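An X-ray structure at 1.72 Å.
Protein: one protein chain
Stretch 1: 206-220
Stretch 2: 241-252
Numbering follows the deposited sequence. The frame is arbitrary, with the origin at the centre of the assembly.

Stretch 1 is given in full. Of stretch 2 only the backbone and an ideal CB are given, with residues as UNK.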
# COMPACT_ATOMS: atom_id res chain seq x y z
N THR A 206 -15.41 7.29 10.87
CA THR A 206 -14.08 7.45 11.40
C THR A 206 -13.44 6.07 11.46
O THR A 206 -13.96 5.13 12.13
CB THR A 206 -14.14 8.04 12.81
OG1 THR A 206 -14.86 9.25 12.77
CG2 THR A 206 -12.73 8.27 13.38
N CYS A 207 -12.30 5.94 10.81
CA CYS A 207 -11.72 4.64 10.56
C CYS A 207 -10.36 4.53 11.21
O CYS A 207 -9.49 5.38 11.02
CB CYS A 207 -11.58 4.39 9.07
SG CYS A 207 -13.09 4.28 8.13
N LYS A 208 -10.17 3.48 11.99
CA LYS A 208 -8.89 3.24 12.66
C LYS A 208 -8.39 1.88 12.37
O LYS A 208 -9.19 0.97 12.15
CB LYS A 208 -9.08 3.43 14.16
CG LYS A 208 -9.69 4.78 14.45
CD LYS A 208 -9.52 5.31 15.87
CE LYS A 208 -10.64 4.92 16.80
NZ LYS A 208 -10.38 5.51 18.15
N ALA A 209 -7.05 1.69 12.42
CA ALA A 209 -6.43 0.40 12.13
C ALA A 209 -5.43 0.07 13.23
O ALA A 209 -4.76 0.96 13.73
CB ALA A 209 -5.75 0.37 10.78
N ALA A 210 -5.40 -1.18 13.68
CA ALA A 210 -4.53 -1.53 14.80
C ALA A 210 -3.92 -2.94 14.54
O ALA A 210 -4.64 -3.89 14.24
CB ALA A 210 -5.25 -1.49 16.11
N GLU A 211 -2.60 -3.01 14.60
CA GLU A 211 -1.85 -4.22 14.48
C GLU A 211 -1.69 -4.77 15.90
O GLU A 211 -1.38 -4.02 16.89
CB GLU A 211 -0.48 -3.95 13.87
CG GLU A 211 0.41 -5.17 13.82
CD GLU A 211 1.75 -4.94 13.10
OE1 GLU A 211 1.74 -4.18 12.18
OE2 GLU A 211 2.76 -5.57 13.40
N LEU A 212 -2.01 -6.02 16.03
CA LEU A 212 -1.88 -6.72 17.32
C LEU A 212 -0.66 -7.63 17.20
O LEU A 212 -0.76 -8.78 16.72
CB LEU A 212 -3.16 -7.50 17.66
CG LEU A 212 -4.47 -6.70 17.60
CD1 LEU A 212 -5.67 -7.62 17.63
CD2 LEU A 212 -4.54 -5.69 18.72
N LYS A 213 0.49 -7.13 17.63
CA LYS A 213 1.74 -7.88 17.45
C LYS A 213 2.15 -8.63 18.72
O LYS A 213 2.52 -8.01 19.72
CB LYS A 213 2.89 -6.98 17.01
CG LYS A 213 4.13 -7.79 16.68
CD LYS A 213 5.18 -7.11 15.85
CE LYS A 213 5.69 -5.85 16.43
NZ LYS A 213 6.62 -5.26 15.36
N SER A 214 2.05 -9.94 18.66
CA SER A 214 2.63 -10.80 19.68
C SER A 214 4.16 -10.76 19.60
O SER A 214 4.72 -10.89 18.55
CB SER A 214 2.21 -12.22 19.41
OG SER A 214 0.85 -12.25 19.75
N MET A 215 4.80 -10.68 20.74
CA MET A 215 6.25 -10.76 20.80
C MET A 215 6.68 -12.15 21.35
O MET A 215 5.88 -12.82 22.03
CB MET A 215 6.74 -9.66 21.71
CG MET A 215 6.39 -8.24 21.25
SD MET A 215 6.92 -7.84 19.62
CE MET A 215 8.65 -7.39 19.91
N PHE A 216 7.92 -12.55 21.17
CA PHE A 216 8.36 -13.84 21.74
C PHE A 216 8.26 -13.71 23.27
O PHE A 216 8.58 -12.68 23.87
CB PHE A 216 9.80 -14.18 21.35
CG PHE A 216 10.01 -14.33 19.88
CD1 PHE A 216 9.17 -15.15 19.09
CD2 PHE A 216 11.07 -13.67 19.25
CE1 PHE A 216 9.38 -15.25 17.71
CE2 PHE A 216 11.30 -13.82 17.89
CZ PHE A 216 10.45 -14.60 17.12
N ASP A 217 7.71 -14.70 23.93
CA ASP A 217 7.47 -14.52 25.38
C ASP A 217 6.54 -13.37 25.79
O ASP A 217 6.56 -12.94 26.94
CB ASP A 217 8.81 -14.31 26.11
CG ASP A 217 9.76 -15.48 25.89
OD1 ASP A 217 9.30 -16.65 25.99
OD2 ASP A 217 10.95 -15.24 25.60
N GLU A 218 5.72 -12.85 24.90
CA GLU A 218 4.77 -11.82 25.34
C GLU A 218 3.62 -11.89 24.32
O GLU A 218 3.48 -10.99 23.46
CB GLU A 218 5.51 -10.49 25.40
CG GLU A 218 4.77 -9.34 26.01
CD GLU A 218 5.68 -8.42 26.81
OE1 GLU A 218 6.48 -7.60 26.26
OE2 GLU A 218 5.54 -8.49 28.04
N PRO A 219 2.84 -13.00 24.37
CA PRO A 219 1.71 -13.19 23.44
C PRO A 219 0.59 -12.23 23.70
O PRO A 219 0.47 -11.70 24.78
CB PRO A 219 1.25 -14.61 23.71
CG PRO A 219 1.67 -14.87 25.13
CD PRO A 219 2.96 -14.14 25.31
N PHE A 220 -0.12 -11.86 22.62
CA PHE A 220 -1.39 -11.15 22.74
C PHE A 220 -2.47 -12.11 23.16
O PHE A 220 -2.91 -12.90 22.39
CB PHE A 220 -1.83 -10.54 21.43
CG PHE A 220 -1.77 -9.08 21.44
CD1 PHE A 220 -2.83 -8.35 21.95
CD2 PHE A 220 -0.70 -8.43 20.94
CE1 PHE A 220 -2.78 -6.96 22.03
CE2 PHE A 220 -0.65 -7.04 21.02
CZ PHE A 220 -1.65 -6.30 21.57
N UNK A 241 -4.70 7.42 11.64
CA UNK A 241 -5.33 6.10 11.37
C UNK A 241 -4.78 4.92 12.19
O UNK A 241 -5.54 4.15 12.70
CB UNK A 241 -5.17 5.77 9.89
N UNK A 242 -3.45 4.77 12.27
CA UNK A 242 -2.87 3.49 12.50
C UNK A 242 -2.05 3.47 13.77
O UNK A 242 -1.31 4.41 14.06
CB UNK A 242 -2.01 3.08 11.30
N UNK A 243 -2.14 2.36 14.50
CA UNK A 243 -1.26 2.11 15.65
C UNK A 243 -0.80 0.67 15.61
O UNK A 243 -1.60 -0.24 15.33
CB UNK A 243 -1.97 2.41 16.97
N UNK A 244 0.47 0.43 15.95
CA UNK A 244 0.93 -0.93 16.14
C UNK A 244 1.07 -1.16 17.64
O UNK A 244 1.81 -0.42 18.32
CB UNK A 244 2.25 -1.19 15.41
N UNK A 245 0.34 -2.16 18.13
CA UNK A 245 0.32 -2.52 19.54
C UNK A 245 1.10 -3.76 19.80
O UNK A 245 0.97 -4.76 19.10
CB UNK A 245 -1.12 -2.70 20.04
N UNK A 246 2.00 -3.68 20.78
CA UNK A 246 2.53 -4.89 21.40
C UNK A 246 1.79 -4.96 22.72
O UNK A 246 1.17 -3.98 23.13
CB UNK A 246 4.05 -4.87 21.57
N UNK A 247 1.94 -6.06 23.46
CA UNK A 247 1.22 -6.11 24.74
C UNK A 247 1.59 -5.04 25.77
O UNK A 247 0.71 -4.54 26.45
CB UNK A 247 1.45 -7.48 25.38
N UNK A 248 2.84 -4.58 25.78
CA UNK A 248 3.27 -3.54 26.77
C UNK A 248 3.61 -2.12 26.23
O UNK A 248 3.83 -1.19 26.97
CB UNK A 248 4.51 -4.06 27.49
N UNK A 249 3.64 -1.99 24.91
CA UNK A 249 4.08 -0.78 24.22
C UNK A 249 3.29 -0.63 22.92
O UNK A 249 2.84 -1.61 22.37
CB UNK A 249 5.58 -0.82 23.94
N UNK A 250 3.13 0.60 22.45
CA UNK A 250 2.56 0.82 21.16
C UNK A 250 3.31 1.93 20.44
O UNK A 250 4.01 2.76 21.05
CB UNK A 250 1.07 1.15 21.28
N UNK A 251 3.16 1.94 19.13
CA UNK A 251 3.83 2.95 18.34
C UNK A 251 3.01 3.43 17.14
O UNK A 251 2.19 2.67 16.54
CB UNK A 251 5.18 2.40 17.86
N UNK A 252 3.20 4.71 16.85
CA UNK A 252 2.57 5.38 15.77
C UNK A 252 3.63 6.00 14.86
O UNK A 252 4.75 6.25 15.29
CB UNK A 252 1.60 6.44 16.29

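Position 241 opens the pairing. Its O accepts a hydrogen bond from A209 N at 2.9 Å, so the backbone fixes it whatever the side chain. The ideal CB points sideways, 4.5 Å from C207 O, beside the small A209; a compact, fairly apolar side chain would suit. The deposited residue is C241, whose SG lies 4.2 Å from A209 CB.

Position 242 pairs in parallel with A209, and its CB leaves on the same face as those of A209 and E211. A209 fills little space, so a large flat or branched apolar group could cover it. F242 does so: its CD1 lies 4.0 Å from A209 CB, and E211 OE1 meets the ring edge 4.0 Å from CZ.

Position 243 turns to the face of A210 and L212. Its N donates to A209 O at 3.1 Å and its O accepts from E211 N at 3.0 Å, while the ideal CB is 5.2 Å from A210 CB. Phi/psi of -137/141 favours beta-branched residues, valine or isoleucine as readily as threonine. T243 is found; its OG1 hydrogen-bonds a water at 2.8 Å, and that water also donates to A209 O at 3.1 Å.

Position 244 faces the E211 side again, its ideal CB 4.2 Å from E211 CB. The neighbouring carboxylate might invite a polar partner, but at so close an approach a small neutral side chain is equally plausible. C244 packs its SG 3.6 Å from E211 CD, whose carboxylate is hydrogen-bonded elsewhere in the structure.

At 245 the N donates to E211 O and the O accepts from K213 N, both at 2.8 Å. The ideal CB stands 3.9 Å from F220 CZ and 4.7 Å from L212 CD2, and small A210 leaves room along this face. A long apolar or aromatic residue fits. Y245 reaches back over A210, with CE2 3.6 Å from A210 CB, while its own CB sits 3.9 Å from F220 CZ.

Position 246 leaves the strand beside M215 CG, 4.1 Å from its ideal CB, with the K213 ammonium in the neighbourhood. Methionine, glutamine or an acid would serve. E246 places CD 3.6 Å from M215 SD; its OE2 stays 4.2 Å from K213 NZ, opposite charges beyond salt-bridge range.

At 247, phi of -62° permits proline but does not require it; with the ideal CB 3.9 Å from E218 CG and 4.9 Å from F220 CE2, a compact apolar side chain such as alanine, valine or proline would suit. P247 wedges in, its CG 3.2 Å from E218 O and making an off-centre CH-pi contact 4.3 Å from the F220 ring centroid.

Position 248 has its ideal CB 4.2 Å from E218 OE1, so a basic side chain is the natural choice, lysine or arginine. R248 forms a salt bridge, NE to E218 OE2 at 3.3 Å.

Positions 249, 250 and 252 offer stretch 1 little or nothing and are loosely constrained by it; they are H249, Y250 and K252. At 251 the ideal CB is likewise remote, so only a long side chain could return. Y251 does: its OH donates to E246 OE2 at 2.6 Å and lies 2.9 Å from K213 NZ.

Stretch 2 (241-252) CFTCYEPRHYYK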
# COMPACT_ATOMS: atom_id res chain seq x y z
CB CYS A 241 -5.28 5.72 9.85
SG CYS A 241 -6.29 4.27 9.37
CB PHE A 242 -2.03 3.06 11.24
CG PHE A 242 -1.23 1.83 11.45
CD1 PHE A 242 -1.83 0.58 11.46
CD2 PHE A 242 0.15 1.90 11.70
CE1 PHE A 242 -1.08 -0.56 11.73
CE2 PHE A 242 0.90 0.75 11.92
CZ PHE A 242 0.27 -0.47 11.95
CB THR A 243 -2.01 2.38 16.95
OG1 THR A 243 -2.59 3.67 16.92
CG2 THR A 243 -1.13 2.31 18.16
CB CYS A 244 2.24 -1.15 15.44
SG CYS A 244 2.91 -2.83 15.75
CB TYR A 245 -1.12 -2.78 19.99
CG TYR A 245 -1.98 -1.55 20.05
CD1 TYR A 245 -2.01 -0.72 21.16
CD2 TYR A 245 -2.76 -1.19 18.96
CE1 TYR A 245 -2.77 0.44 21.18
CE2 TYR A 245 -3.54 -0.03 18.97
CZ TYR A 245 -3.54 0.76 20.08
OH TYR A 245 -4.32 1.84 20.05
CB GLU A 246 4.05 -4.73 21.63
CG GLU A 246 4.84 -4.73 20.35
CD GLU A 246 6.30 -4.38 20.49
OE1 GLU A 246 6.76 -4.33 21.63
OE2 GLU A 246 6.95 -4.20 19.45
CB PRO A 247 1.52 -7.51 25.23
CG PRO A 247 1.74 -8.29 23.95
CD PRO A 247 2.57 -7.35 23.13
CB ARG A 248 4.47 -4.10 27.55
CG ARG A 248 4.07 -5.29 28.41
CD ARG A 248 5.15 -5.64 29.43
NE ARG A 248 4.47 -6.47 30.41
CZ ARG A 248 4.06 -6.08 31.63
NH1 ARG A 248 4.34 -4.89 32.14
NH2 ARG A 248 3.41 -6.96 32.37
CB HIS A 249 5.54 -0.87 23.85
CG HIS A 249 6.46 -0.95 25.02
ND1 HIS A 249 6.89 -2.15 25.56
CD2 HIS A 249 6.99 0.03 25.80
CE1 HIS A 249 7.67 -1.90 26.60
NE2 HIS A 249 7.76 -0.59 26.75
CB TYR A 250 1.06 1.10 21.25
CG TYR A 250 0.65 2.40 21.93
CD1 TYR A 250 0.44 2.44 23.30
CD2 TYR A 250 0.52 3.57 21.20
CE1 TYR A 250 0.07 3.63 23.92
CE2 TYR A 250 0.17 4.77 21.81
CZ TYR A 250 -0.06 4.77 23.18
OH TYR A 250 -0.42 5.93 23.78
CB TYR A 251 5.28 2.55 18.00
CG TYR A 251 5.54 1.09 17.86
CD1 TYR A 251 5.77 0.27 18.96
CD2 TYR A 251 5.57 0.50 16.59
CE1 TYR A 251 5.95 -1.12 18.81
CE2 TYR A 251 5.77 -0.91 16.40
CZ TYR A 251 5.95 -1.72 17.52
OH TYR A 251 6.14 -3.09 17.25
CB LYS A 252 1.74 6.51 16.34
CG LYS A 252 0.47 6.08 17.05
CD LYS A 252 -0.45 7.28 17.13
CE LYS A 252 -1.88 6.89 17.40
NZ LYS A 252 -1.89 6.20 18.72
O HOH W 1 -5.10 3.18 15.81
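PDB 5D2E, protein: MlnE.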